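Local structure of DUF115 domain-containing protein (Magnetospirillum magneticum AMB-1, 5MU5) at residues M572-D582 / Q591-A602. The protein is probably a glycosyltransferase of the Maf family that glycosylates flagellin and is involved in the formation of bacterial flagella. Residues are numbered along the deposited sequence; the frame is centred on the assembly and turned at random.
Sequences MLVLSEMLLRD and QFFVRGTLMMAA
Leu579 enters helix 591-602 as a knob into a hole bordered by Val594, Arg595, Leu598 and Met599. Its two methyl branches divide the work: CD2 lies 4.0 Å from Val594 CG2, while CD1 presses against Met599 CE at 3.5 Å, tighter than ordinary van der Waals contact. Met599 reaches that methyl because its chain folds at chi2 (-63°) and chi3 (90°), which also brings CE within 3.7 Å of Leu575 CB. Farther along, Met572 SD rests on Ala602 CB at 3.7 Å. Helices 572-579 and 591-602, their N-to-C directions 157° apart, exemplify an antiparallel helical hairpin joined by knob-into-hole packing, here in the Maf helical bundle, with helices 546-564 and 618-646 packing on Leu598. Where helix 572-579 ends, polar contact takes over: Gln591 NE2 donates a nearly straight bond (2.9 Å) to Met578 O, approaching from above the carbonyl plane, while its OE1 accepts from Thr588 N. A leucine in place of Gln591 would probably leave Met578 O and Thr588 N without these mates. The loose side is the exposed one, beyond the helix end, where the poorly ordered Asp582 keeps OD1 4.2 Å from Arg595 NH1, beyond salt-bridge range; the guanidinium itself is backed on one face by Phe592 CD1 of its own helix, offset toward the rim.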
loop_
_atom_site.group_PDB
_atom_site.type_symbol
_atom_site.label_atom_id
_atom_site.label_comp_id
_atom_site.label_asym_id
_atom_site.label_seq_id
_atom_site.Cartn_x
_atom_site.Cartn_y
_atom_site.Cartn_z
ATOM N N MET A 572 -20.058 -7.347 1.419
ATOM C CA MET A 572 -18.649 -6.875 1.496
ATOM C C MET A 572 -17.802 -7.743 2.381
ATOM O O MET A 572 -16.660 -8.021 2.047
ATOM C CB MET A 572 -18.529 -5.446 2.024
ATOM C CG MET A 572 -18.630 -4.357 0.991
ATOM S SD MET A 572 -17.531 -4.479 -0.437
ATOM C CE MET A 572 -15.982 -5.102 0.234
ATOM N N LEU A 573 -18.354 -8.166 3.518
ATOM C CA LEU A 573 -17.629 -9.077 4.409
ATOM C C LEU A 573 -17.298 -10.363 3.689
ATOM O O LEU A 573 -16.194 -10.871 3.807
ATOM C CB LEU A 573 -18.430 -9.407 5.676
ATOM C CG LEU A 573 -18.496 -8.284 6.709
ATOM C CD1 LEU A 573 -19.611 -8.511 7.727
ATOM C CD2 LEU A 573 -17.155 -8.123 7.401
ATOM N N VAL A 574 -18.245 -10.878 2.923
ATOM C CA VAL A 574 -18.013 -12.132 2.209
ATOM C C VAL A 574 -16.957 -11.974 1.111
ATOM O O VAL A 574 -16.092 -12.824 0.972
ATOM C CB VAL A 574 -19.316 -12.706 1.637
ATOM C CG1 VAL A 574 -19.044 -13.930 0.773
ATOM C CG2 VAL A 574 -20.245 -13.096 2.775
ATOM N N LEU A 575 -17.017 -10.891 0.343
ATOM C CA LEU A 575 -16.025 -10.670 -0.718
ATOM C C LEU A 575 -14.640 -10.418 -0.144
ATOM O O LEU A 575 -13.638 -10.904 -0.677
ATOM C CB LEU A 575 -16.405 -9.483 -1.611
ATOM C CG LEU A 575 -17.606 -9.669 -2.531
ATOM C CD1 LEU A 575 -17.926 -8.343 -3.218
ATOM C CD2 LEU A 575 -17.341 -10.773 -3.551
ATOM N N SER A 576 -14.568 -9.636 0.926
ATOM C CA SER A 576 -13.272 -9.365 1.547
ATOM C C SER A 576 -12.605 -10.656 1.983
ATOM O O SER A 576 -11.434 -10.892 1.636
ATOM C CB SER A 576 -13.398 -8.425 2.735
ATOM O OG SER A 576 -13.656 -7.112 2.269
ATOM N N GLU A 577 -13.350 -11.495 2.711
ATOM C CA GLU A 577 -12.827 -12.791 3.163
ATOM C C GLU A 577 -12.252 -13.624 2.011
ATOM O O GLU A 577 -11.203 -14.231 2.162
ATOM C CB GLU A 577 -13.889 -13.596 3.910
ATOM C CG GLU A 577 -13.444 -15.011 4.263
ATOM C CD GLU A 577 -14.476 -15.763 5.084
ATOM O OE1 GLU A 577 -15.660 -15.343 5.108
ATOM O OE2 GLU A 577 -14.110 -16.784 5.705
ATOM N N MET A 578 -12.930 -13.633 0.870
ATOM C CA MET A 578 -12.442 -14.349 -0.300
ATOM C C MET A 578 -11.251 -13.702 -0.991
ATOM O O MET A 578 -10.451 -14.393 -1.588
ATOM C CB MET A 578 -13.537 -14.437 -1.345
ATOM C CG MET A 578 -14.647 -15.368 -0.971
ATOM S SD MET A 578 -15.967 -15.256 -2.184
ATOM C CE MET A 578 -17.159 -16.349 -1.400
ATOM N N LEU A 579 -11.150 -12.381 -0.956
ATOM C CA LEU A 579 -10.150 -11.689 -1.769
ATOM C C LEU A 579 -8.933 -11.137 -1.044
ATOM O O LEU A 579 -7.834 -11.122 -1.619
ATOM C CB LEU A 579 -10.818 -10.557 -2.536
ATOM C CG LEU A 579 -11.909 -11.005 -3.490
ATOM C CD1 LEU A 579 -12.565 -9.761 -4.046
ATOM C CD2 LEU A 579 -11.381 -11.881 -4.607
ATOM N N LEU A 580 -9.133 -10.671 0.190
ATOM C CA LEU A 580 -8.083 -10.012 0.986
ATOM C C LEU A 580 -7.533 -10.995 2.011
ATOM O O LEU A 580 -6.996 -12.022 1.610
ATOM C CB LEU A 580 -8.643 -8.741 1.631
ATOM C CG LEU A 580 -9.374 -7.820 0.656
ATOM C CD1 LEU A 580 -9.987 -6.634 1.376
ATOM C CD2 LEU A 580 -8.477 -7.336 -0.478
ATOM N N ARG A 581 -7.651 -10.705 3.313
ATOM C CA ARG A 581 -7.168 -11.607 4.378
ATOM C C ARG A 581 -5.678 -11.917 4.178
ATOM O O ARG A 581 -5.254 -13.072 4.223
ATOM C CB ARG A 581 -8.007 -12.898 4.396
ATOM C CG ARG A 581 -7.695 -13.878 5.524
ATOM C CD ARG A 581 -8.572 -15.121 5.422
ATOM N NE ARG A 581 -8.300 -15.918 4.223
ATOM C CZ ARG A 581 -7.297 -16.785 4.078
ATOM N NH1 ARG A 581 -6.410 -16.987 5.046
ATOM N NH2 ARG A 581 -7.171 -17.449 2.936
ATOM N N ASP A 582 -4.891 -10.867 3.949
ATOM C CA ASP A 582 -3.456 -11.009 3.650
ATOM C C ASP A 582 -2.639 -11.568 4.832
ATOM O O ASP A 582 -1.668 -12.300 4.628
ATOM C CB ASP A 582 -2.874 -9.653 3.203
ATOM C CG ASP A 582 -1.538 -9.787 2.464
ATOM O OD1 ASP A 582 -1.317 -9.038 1.503
ATOM O OD2 ASP A 582 -0.696 -10.633 2.823
ATOM N N GLN A 591 -5.914 -14.550 -6.196
ATOM C CA GLN A 591 -6.308 -13.346 -5.491
ATOM C C GLN A 591 -5.624 -12.098 -6.020
ATOM O O GLN A 591 -6.237 -11.042 -6.107
ATOM C CB GLN A 591 -6.021 -13.498 -4.010
ATOM C CG GLN A 591 -7.032 -14.364 -3.323
ATOM C CD GLN A 591 -6.624 -14.679 -1.908
ATOM O OE1 GLN A 591 -5.440 -14.867 -1.621
ATOM N NE2 GLN A 591 -7.609 -14.748 -1.008
ATOM N N PHE A 592 -4.340 -12.203 -6.322
ATOM C CA PHE A 592 -3.641 -11.079 -6.910
ATOM C C PHE A 592 -4.235 -10.714 -8.244
ATOM O O PHE A 592 -4.322 -9.544 -8.577
ATOM C CB PHE A 592 -2.164 -11.369 -7.127
ATOM C CG PHE A 592 -1.319 -11.099 -5.938
ATOM C CD1 PHE A 592 -1.195 -9.816 -5.459
ATOM C CD2 PHE A 592 -0.621 -12.125 -5.319
ATOM C CE1 PHE A 592 -0.402 -9.550 -4.366
ATOM C CE2 PHE A 592 0.176 -11.877 -4.230
ATOM C CZ PHE A 592 0.287 -10.587 -3.752
ATOM N N PHE A 593 -4.621 -11.707 -9.021
ATOM C CA PHE A 593 -5.182 -11.429 -10.348
ATOM C C PHE A 593 -6.459 -10.616 -10.352
ATOM O O PHE A 593 -6.594 -9.710 -11.155
ATOM C CB PHE A 593 -5.390 -12.713 -11.142
ATOM C CG PHE A 593 -4.319 -12.966 -12.137
ATOM C CD1 PHE A 593 -3.066 -13.354 -11.734
ATOM C CD2 PHE A 593 -4.568 -12.802 -13.495
ATOM C CE1 PHE A 593 -2.068 -13.573 -12.662
ATOM C CE2 PHE A 593 -3.568 -13.006 -14.424
ATOM C CZ PHE A 593 -2.320 -13.401 -14.006
ATOM N N VAL A 594 -7.372 -10.910 -9.436
ATOM C CA VAL A 594 -8.714 -10.349 -9.500
ATOM C C VAL A 594 -9.136 -9.375 -8.406
ATOM O O VAL A 594 -10.061 -8.590 -8.630
ATOM C CB VAL A 594 -9.758 -11.482 -9.552
ATOM C CG1 VAL A 594 -9.484 -12.381 -10.747
ATOM C CG2 VAL A 594 -9.795 -12.295 -8.258
ATOM N N ARG A 595 -8.467 -9.369 -7.257
ATOM C CA ARG A 595 -8.954 -8.563 -6.121
ATOM C C ARG A 595 -9.052 -7.057 -6.369
ATOM O O ARG A 595 -9.953 -6.410 -5.857
ATOM C CB ARG A 595 -8.111 -8.804 -4.867
ATOM C CG ARG A 595 -6.687 -8.301 -4.985
ATOM C CD ARG A 595 -5.803 -8.777 -3.860
ATOM N NE ARG A 595 -4.552 -8.029 -3.878
ATOM C CZ ARG A 595 -3.643 -8.050 -2.909
ATOM N NH1 ARG A 595 -3.828 -8.802 -1.834
ATOM N NH2 ARG A 595 -2.542 -7.321 -3.024
ATOM N N GLY A 596 -8.114 -6.496 -7.116
ATOM C CA GLY A 596 -8.108 -5.061 -7.361
ATOM C C GLY A 596 -9.309 -4.676 -8.192
ATOM O O GLY A 596 -10.008 -3.704 -7.893
ATOM N N THR A 597 -9.563 -5.462 -9.225
ATOM C CA THR A 597 -10.648 -5.187 -10.115
ATOM C C THR A 597 -11.989 -5.354 -9.403
ATOM O O THR A 597 -12.791 -4.404 -9.374
ATOM C CB THR A 597 -10.493 -6.033 -11.367
ATOM O OG1 THR A 597 -9.271 -5.630 -12.019
ATOM C CG2 THR A 597 -11.678 -5.847 -12.315
ATOM N N LEU A 598 -12.212 -6.508 -8.773
ATOM C CA LEU A 598 -13.475 -6.742 -8.046
ATOM C C LEU A 598 -13.750 -5.759 -6.883
ATOM O O LEU A 598 -14.896 -5.328 -6.687
ATOM C CB LEU A 598 -13.556 -8.178 -7.536
ATOM C CG LEU A 598 -13.488 -9.279 -8.599
ATOM C CD1 LEU A 598 -13.636 -10.633 -7.937
ATOM C CD2 LEU A 598 -14.535 -9.103 -9.684
ATOM N N MET A 599 -12.716 -5.395 -6.125
ATOM C CA MET A 599 -12.885 -4.464 -5.007
ATOM C C MET A 599 -13.182 -3.048 -5.473
ATOM O O MET A 599 -13.902 -2.314 -4.809
ATOM C CB MET A 599 -11.668 -4.450 -4.073
ATOM C CG MET A 599 -11.548 -5.658 -3.145
ATOM S SD MET A 599 -12.899 -5.846 -1.951
ATOM C CE MET A 599 -14.051 -6.859 -2.863
ATOM N N MET A 600 -12.633 -2.660 -6.604
ATOM C CA MET A 600 -12.949 -1.373 -7.147
ATOM C C MET A 600 -14.369 -1.340 -7.677
ATOM O O MET A 600 -15.048 -0.307 -7.542
ATOM C CB MET A 600 -11.975 -1.016 -8.243
ATOM C CG MET A 600 -10.618 -0.764 -7.648
ATOM S SD MET A 600 -10.722 0.511 -6.380
ATOM C CE MET A 600 -10.920 1.930 -7.482
ATOM N N ALA A 601 -14.814 -2.447 -8.283
ATOM C CA ALA A 601 -16.197 -2.541 -8.708
ATOM C C ALA A 601 -17.116 -2.404 -7.492
ATOM O O ALA A 601 -18.086 -1.674 -7.536
ATOM C CB ALA A 601 -16.447 -3.835 -9.443
ATOM N N ALA A 602 -16.769 -3.058 -6.390
ATOM C CA ALA A 602 -17.568 -2.982 -5.157
ATOM C C ALA A 602 -17.616 -1.595 -4.590
ATOM O O ALA A 602 -18.647 -1.172 -4.086
ATOM C CB ALA A 602 -17.059 -3.942 -4.105
#